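Local coordinates for UPF0201 protein MJ1564 (Methanocaldococcus jannaschii DSM 2661, PDB 2PZZ), which is of unknown function, an archaeal protein that structurally resembles RNA-binding proteins but is unlikely to bind RNA itself, at residues Y17-A22 against L84-A89; M69-G74 against D122-T127. All blocks are in the same frame, centred on the assembly; numbering follows the deposited sequence.

Contact 1 (Y17-A22 against L84-A89)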
loop_
_atom_site.group_PDB
_atom_site.type_symbol
_atom_site.label_atom_id
_atom_site.label_comp_id
_atom_site.label_asym_id
_atom_site.label_seq_id
_atom_site.Cartn_x
_atom_site.Cartn_y
_atom_site.Cartn_z
ATOM N N TYR A 17 -2.777 6.120 -11.853
ATOM C CA TYR A 17 -2.535 5.433 -13.120
ATOM C C TYR A 17 -1.672 4.190 -12.940
ATOM O O TYR A 17 -1.793 3.207 -13.684
ATOM C CB TYR A 17 -1.941 6.432 -14.116
ATOM C CG TYR A 17 -2.901 7.584 -14.311
ATOM C CD1 TYR A 17 -4.202 7.344 -14.743
ATOM C CD2 TYR A 17 -2.549 8.891 -13.983
ATOM C CE1 TYR A 17 -5.134 8.367 -14.837
ATOM C CE2 TYR A 17 -3.486 9.932 -14.077
ATOM C CZ TYR A 17 -4.776 9.653 -14.505
ATOM O OH TYR A 17 -5.732 10.650 -14.607
ATOM N N LYS A 18 -0.818 4.210 -11.926
ATOM C CA LYS A 18 0.007 3.046 -11.652
ATOM C C LYS A 18 -0.859 1.961 -11.027
ATOM O O LYS A 18 -0.604 0.770 -11.224
ATOM C CB LYS A 18 1.139 3.383 -10.692
ATOM C CG LYS A 18 2.168 4.338 -11.250
ATOM C CD LYS A 18 3.320 4.460 -10.270
ATOM C CE LYS A 18 4.506 5.174 -10.910
ATOM N NZ LYS A 18 5.651 5.283 -9.953
ATOM N N VAL A 19 -1.868 2.362 -10.247
ATOM C CA VAL A 19 -2.736 1.363 -9.630
ATOM C C VAL A 19 -3.580 0.779 -10.744
ATOM O O VAL A 19 -3.790 -0.418 -10.799
ATOM C CB VAL A 19 -3.709 1.958 -8.550
ATOM C CG1 VAL A 19 -4.678 0.849 -8.066
ATOM C CG2 VAL A 19 -2.914 2.491 -7.375
ATOM N N LYS A 20 -4.055 1.636 -11.634
ATOM C CA LYS A 20 -4.882 1.187 -12.753
ATOM C C LYS A 20 -4.128 0.205 -13.643
ATOM O O LYS A 20 -4.711 -0.757 -14.159
ATOM C CB LYS A 20 -5.339 2.378 -13.598
ATOM C CG LYS A 20 -6.282 1.983 -14.722
ATOM C CD LYS A 20 -6.421 3.104 -15.729
ATOM C CE LYS A 20 -7.313 2.694 -16.895
ATOM N NZ LYS A 20 -7.455 3.804 -17.874
ATOM N N LYS A 21 -2.835 0.438 -13.833
ATOM C CA LYS A 21 -2.060 -0.480 -14.673
ATOM C C LYS A 21 -1.836 -1.786 -13.948
ATOM O O LYS A 21 -1.714 -2.838 -14.581
ATOM C CB LYS A 21 -0.706 0.133 -15.078
ATOM C CG LYS A 21 -0.850 1.240 -16.124
ATOM C CD LYS A 21 0.484 1.881 -16.456
ATOM C CE LYS A 21 0.290 3.108 -17.326
ATOM N NZ LYS A 21 1.577 3.805 -17.564
ATOM N N ALA A 22 -1.776 -1.735 -12.620
ATOM C CA ALA A 22 -1.575 -2.964 -11.875
ATOM C C ALA A 22 -2.812 -3.829 -12.079
ATOM O O ALA A 22 -2.726 -5.045 -12.199
ATOM C CB ALA A 22 -1.359 -2.675 -10.397
ATOM N N LEU A 84 -5.350 -9.280 -4.214
ATOM C CA LEU A 84 -4.118 -9.449 -4.974
ATOM C C LEU A 84 -3.170 -8.368 -4.502
ATOM O O LEU A 84 -3.588 -7.229 -4.229
ATOM C CB LEU A 84 -4.356 -9.296 -6.475
ATOM C CG LEU A 84 -5.166 -10.403 -7.154
ATOM C CD1 LEU A 84 -5.291 -10.108 -8.645
ATOM C CD2 LEU A 84 -4.488 -11.743 -6.929
ATOM N N ASN A 85 -1.897 -8.721 -4.392
ATOM C CA ASN A 85 -0.907 -7.746 -3.963
ATOM C C ASN A 85 -0.805 -6.714 -5.079
ATOM O O ASN A 85 -0.617 -7.055 -6.247
ATOM C CB ASN A 85 0.437 -8.415 -3.755
ATOM C CG ASN A 85 1.463 -7.459 -3.213
ATOM O OD1 ASN A 85 1.686 -6.375 -3.776
ATOM N ND2 ASN A 85 2.087 -7.838 -2.106
ATOM N N LYS A 86 -0.940 -5.451 -4.713
ATOM C CA LYS A 86 -0.904 -4.356 -5.667
ATOM C C LYS A 86 0.488 -4.124 -6.258
ATOM O O LYS A 86 0.613 -3.741 -7.429
ATOM C CB LYS A 86 -1.424 -3.090 -4.967
ATOM C CG LYS A 86 -2.000 -2.040 -5.874
ATOM C CD LYS A 86 -3.150 -1.275 -5.200
ATOM C CE LYS A 86 -2.757 -0.703 -3.853
ATOM N NZ LYS A 86 -3.648 0.424 -3.432
ATOM N N GLN A 87 1.525 -4.374 -5.457
ATOM C CA GLN A 87 2.906 -4.160 -5.893
ATOM C C GLN A 87 3.369 -5.288 -6.804
ATOM O O GLN A 87 4.062 -5.057 -7.798
ATOM C CB GLN A 87 3.819 -4.029 -4.666
ATOM C CG GLN A 87 3.238 -3.087 -3.596
ATOM C CD GLN A 87 2.837 -1.737 -4.172
ATOM O OE1 GLN A 87 1.904 -1.084 -3.683
ATOM N NE2 GLN A 87 3.542 -1.304 -5.212
ATOM N N ALA A 88 2.975 -6.511 -6.473
ATOM C CA ALA A 88 3.321 -7.647 -7.310
ATOM C C ALA A 88 2.589 -7.479 -8.644
ATOM O O ALA A 88 3.145 -7.727 -9.716
ATOM C CB ALA A 88 2.898 -8.937 -6.637
ATOM N N ALA A 89 1.341 -7.028 -8.571
ATOM C CA ALA A 89 0.530 -6.838 -9.762
ATOM C C ALA A 89 1.126 -5.774 -10.675
ATOM O O ALA A 89 1.046 -5.868 -11.909
ATOM C CB ALA A 89 -0.895 -6.451 -9.373
#

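Contact 2 (M69-G74 against D122-T127)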
loop_
_atom_site.group_PDB
_atom_site.type_symbol
_atom_site.label_atom_id
_atom_site.label_comp_id
_atom_site.label_asym_id
_atom_site.label_seq_id
_atom_site.Cartn_x
_atom_site.Cartn_y
_atom_site.Cartn_z
HETATM N N MSE A 69 -6.323 -22.924 -3.095
HETATM C CA MSE A 69 -6.618 -22.807 -1.681
HETATM C C MSE A 69 -7.286 -21.467 -1.383
HETATM O O MSE A 69 -8.282 -21.410 -0.659
HETATM C CB MSE A 69 -5.335 -22.935 -0.856
HETATM C CG MSE A 69 -5.580 -22.985 0.648
HETATM SE SE MSE A 69 -3.989 -22.634 1.700
HETATM C CE MSE A 69 -4.290 -20.735 1.958
ATOM N N VAL A 70 -6.740 -20.386 -1.937
ATOM C CA VAL A 70 -7.310 -19.063 -1.695
ATOM C C VAL A 70 -8.731 -18.915 -2.252
ATOM O O VAL A 70 -9.601 -18.332 -1.608
ATOM C CB VAL A 70 -6.414 -17.954 -2.290
ATOM C CG1 VAL A 70 -7.091 -16.600 -2.146
ATOM C CG2 VAL A 70 -5.047 -17.943 -1.572
ATOM N N LEU A 71 -8.965 -19.444 -3.447
ATOM C CA LEU A 71 -10.288 -19.358 -4.056
ATOM C C LEU A 71 -11.339 -20.161 -3.277
ATOM O O LEU A 71 -12.472 -19.707 -3.113
ATOM C CB LEU A 71 -10.231 -19.830 -5.514
ATOM C CG LEU A 71 -9.274 -19.008 -6.387
ATOM C CD1 LEU A 71 -9.332 -19.466 -7.845
ATOM C CD2 LEU A 71 -9.641 -17.536 -6.277
ATOM N N GLU A 72 -10.979 -21.346 -2.800
ATOM C CA GLU A 72 -11.948 -22.138 -2.048
ATOM C C GLU A 72 -12.248 -21.482 -0.712
ATOM O O GLU A 72 -13.396 -21.462 -0.263
ATOM C CB GLU A 72 -11.435 -23.554 -1.832
ATOM C CG GLU A 72 -11.410 -24.370 -3.092
ATOM C CD GLU A 72 -11.111 -25.815 -2.811
ATOM O OE1 GLU A 72 -11.119 -26.186 -1.616
ATOM O OE2 GLU A 72 -10.877 -26.581 -3.772
ATOM N N LYS A 73 -11.213 -20.919 -0.090
ATOM C CA LYS A 73 -11.361 -20.240 1.191
ATOM C C LYS A 73 -12.294 -19.030 1.127
ATOM O O LYS A 73 -12.968 -18.713 2.110
ATOM C CB LYS A 73 -9.985 -19.799 1.695
ATOM C CG LYS A 73 -9.992 -19.015 2.995
ATOM C CD LYS A 73 -8.560 -18.839 3.514
ATOM C CE LYS A 73 -7.866 -20.197 3.660
ATOM N NZ LYS A 73 -6.453 -20.103 4.143
ATOM N N GLY A 74 -12.325 -18.348 -0.018
ATOM C CA GLY A 74 -13.186 -17.183 -0.159
ATOM C C GLY A 74 -14.496 -17.524 -0.852
ATOM O O GLY A 74 -15.305 -16.655 -1.165
ATOM N N ASP A 122 -11.464 -24.820 -12.915
ATOM C CA ASP A 122 -11.055 -24.387 -14.237
ATOM C C ASP A 122 -9.933 -23.349 -14.160
ATOM O O ASP A 122 -9.001 -23.366 -14.969
ATOM C CB ASP A 122 -12.272 -23.806 -14.955
ATOM C CG ASP A 122 -11.977 -23.409 -16.375
ATOM O OD1 ASP A 122 -11.332 -22.365 -16.578
ATOM O OD2 ASP A 122 -12.391 -24.148 -17.293
ATOM N N ILE A 123 -10.025 -22.452 -13.179
ATOM C CA ILE A 123 -9.025 -21.407 -13.004
ATOM C C ILE A 123 -7.744 -21.934 -12.366
ATOM O O ILE A 123 -6.647 -21.703 -12.883
ATOM C CB ILE A 123 -9.574 -20.252 -12.140
ATOM C CG1 ILE A 123 -10.717 -19.557 -12.888
ATOM C CG2 ILE A 123 -8.463 -19.240 -11.829
ATOM C CD1 ILE A 123 -11.378 -18.411 -12.102
ATOM N N ALA A 124 -7.895 -22.632 -11.244
ATOM C CA ALA A 124 -6.770 -23.191 -10.508
ATOM C C ALA A 124 -6.981 -24.687 -10.271
ATOM O O ALA A 124 -7.434 -25.105 -9.202
ATOM C CB ALA A 124 -6.601 -22.457 -9.168
ATOM N N PRO A 125 -6.653 -25.514 -11.279
ATOM C CA PRO A 125 -6.786 -26.971 -11.226
ATOM C C PRO A 125 -5.755 -27.598 -10.297
ATOM O O PRO A 125 -4.624 -27.104 -10.192
ATOM C CB PRO A 125 -6.531 -27.400 -12.673
ATOM C CG PRO A 125 -6.785 -26.167 -13.473
ATOM C CD PRO A 125 -6.221 -25.090 -12.620
ATOM N N ARG A 126 -6.136 -28.692 -9.642
ATOM C CA ARG A 126 -5.214 -29.394 -8.764
ATOM C C ARG A 126 -4.029 -29.869 -9.597
ATOM O O ARG A 126 -4.082 -29.839 -10.831
ATOM C CB ARG A 126 -5.898 -30.606 -8.122
ATOM C CG ARG A 126 -7.020 -30.240 -7.172
ATOM C CD ARG A 126 -7.440 -31.421 -6.318
ATOM N NE ARG A 126 -8.351 -31.010 -5.250
ATOM C CZ ARG A 126 -8.094 -30.040 -4.374
ATOM N NH1 ARG A 126 -6.949 -29.369 -4.429
ATOM N NH2 ARG A 126 -8.987 -29.731 -3.445
ATOM N N THR A 127 -2.957 -30.288 -8.926
ATOM C CA THR A 127 -1.771 -30.789 -9.620
ATOM C C THR A 127 -1.092 -31.907 -8.831
ATOM O O THR A 127 -1.394 -32.139 -7.656
ATOM C CB THR A 127 -0.707 -29.681 -9.869
ATOM O OG1 THR A 127 -0.169 -29.234 -8.618
ATOM C CG2 THR A 127 -1.317 -28.501 -10.607
#

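Contact 1 (Y17-A22 against L84-A89)
A22 and A89 bring the backbones of 17-22 and 84-89 together, with 4.9 Å between A22 CA and A89 CA, a spacing that leaves room for little more than methyl groups between the two helices. Both methyls point across the gap, and A22 CB lies 3.9 Å from A89 CB. Each also rests on the opposing backbone: A89 CB sits 3.6 Å from A22 O, and A22 CB 3.7 Å from K86 O. No hydrogen bond links the segments, so this closeness is purely van der Waals. Both helices, 16-26 and 86-90, lie on one antiparallel sheet, in which strands 3-10 and 104-109 are neighbours; V19 packs down on A8 and V10 of the first, K86 on I104 of the second. Between V19 and K86 the touch is aliphatic, V19 CG1 against K86 CD at 3.9 Å. The K86 chain leaves with CG anti to N (chi1 -155°) and then bends twice, which lays CD against the valine while NZ is bound by the carbonyls of H101 and K9 and salt-bridged to E14. The charge of this largely buried lysine is probably balanced by E14. N85 caps helix 86-90: its OD1 accepts from Q87 N at 2.6 Å and from A88 N at 3.0 Å. T13 of the second subunit packs on both V19 and K86.

Contact 2 (M69-G74 against D122-T127)
L71 reaches from helix 64-73 with a single methyl, CD1, to the place where helix 116-123 ends. That methyl meets I123 CG2 at 4.1 Å and A124 CB at 4.3 Å, both apolar contacts. The leucine and isoleucine side chains run at about a right angle to each other. In I123 the CG2 branch is anti to the backbone N while CG1 is anti to the carbonyl carbon (chi1 -66°), and it is CG2 that faces the leucine. One residue further along helix 64-73, E72 turns to R126 at the more exposed margin of the contact. E72 OE2 and R126 NH2 are 3.7 Å apart, a long salt bridge in which the oxygen lies well out of the guanidinium plane, so the attraction is one of charge, with no N-H aimed at the oxygen. The carboxylate and guanidinium planes are inclined by 72°. The stronger partner of E72 OE2 is R68, a turn earlier in the same helix, and R68 also donates to A124 O. This arginine therefore ties the carboxylate and the chain leaving helix 116-123 to one place. R59 of helix 52-60 donates to I123 O, while I123 packs on L58 and K55; L71 also packs on F82 of strand 79-84. The result is a small cluster of helices 52-60, 64-73 and 116-123 beside strand 79-84, with apolar side chains between them and arginines R59 and R68 binding carbonyls at the C-terminal end of helix 116-123.

Contact 1 joins two helices; contact 2 joins a helix to the end of another and the loop that follows. Neither has a hydrogen bond between its segments, and they share no element, lying on opposite sides of the chain's centre with their centres about 22 Å apart. All the touching residues of contact 1 are buried, and small ones let two backbones approach closely; the one charged side chain that takes part, K86, is engaged from within the fold. Contact 2 spans a wider gap with larger side chains, grading from an apolar interior to a long ion pair at its margin. The second subunit packs against contact 1 alone. Strand 79-84 connects them, leading from near the end of helix 64-73 directly into 84-89.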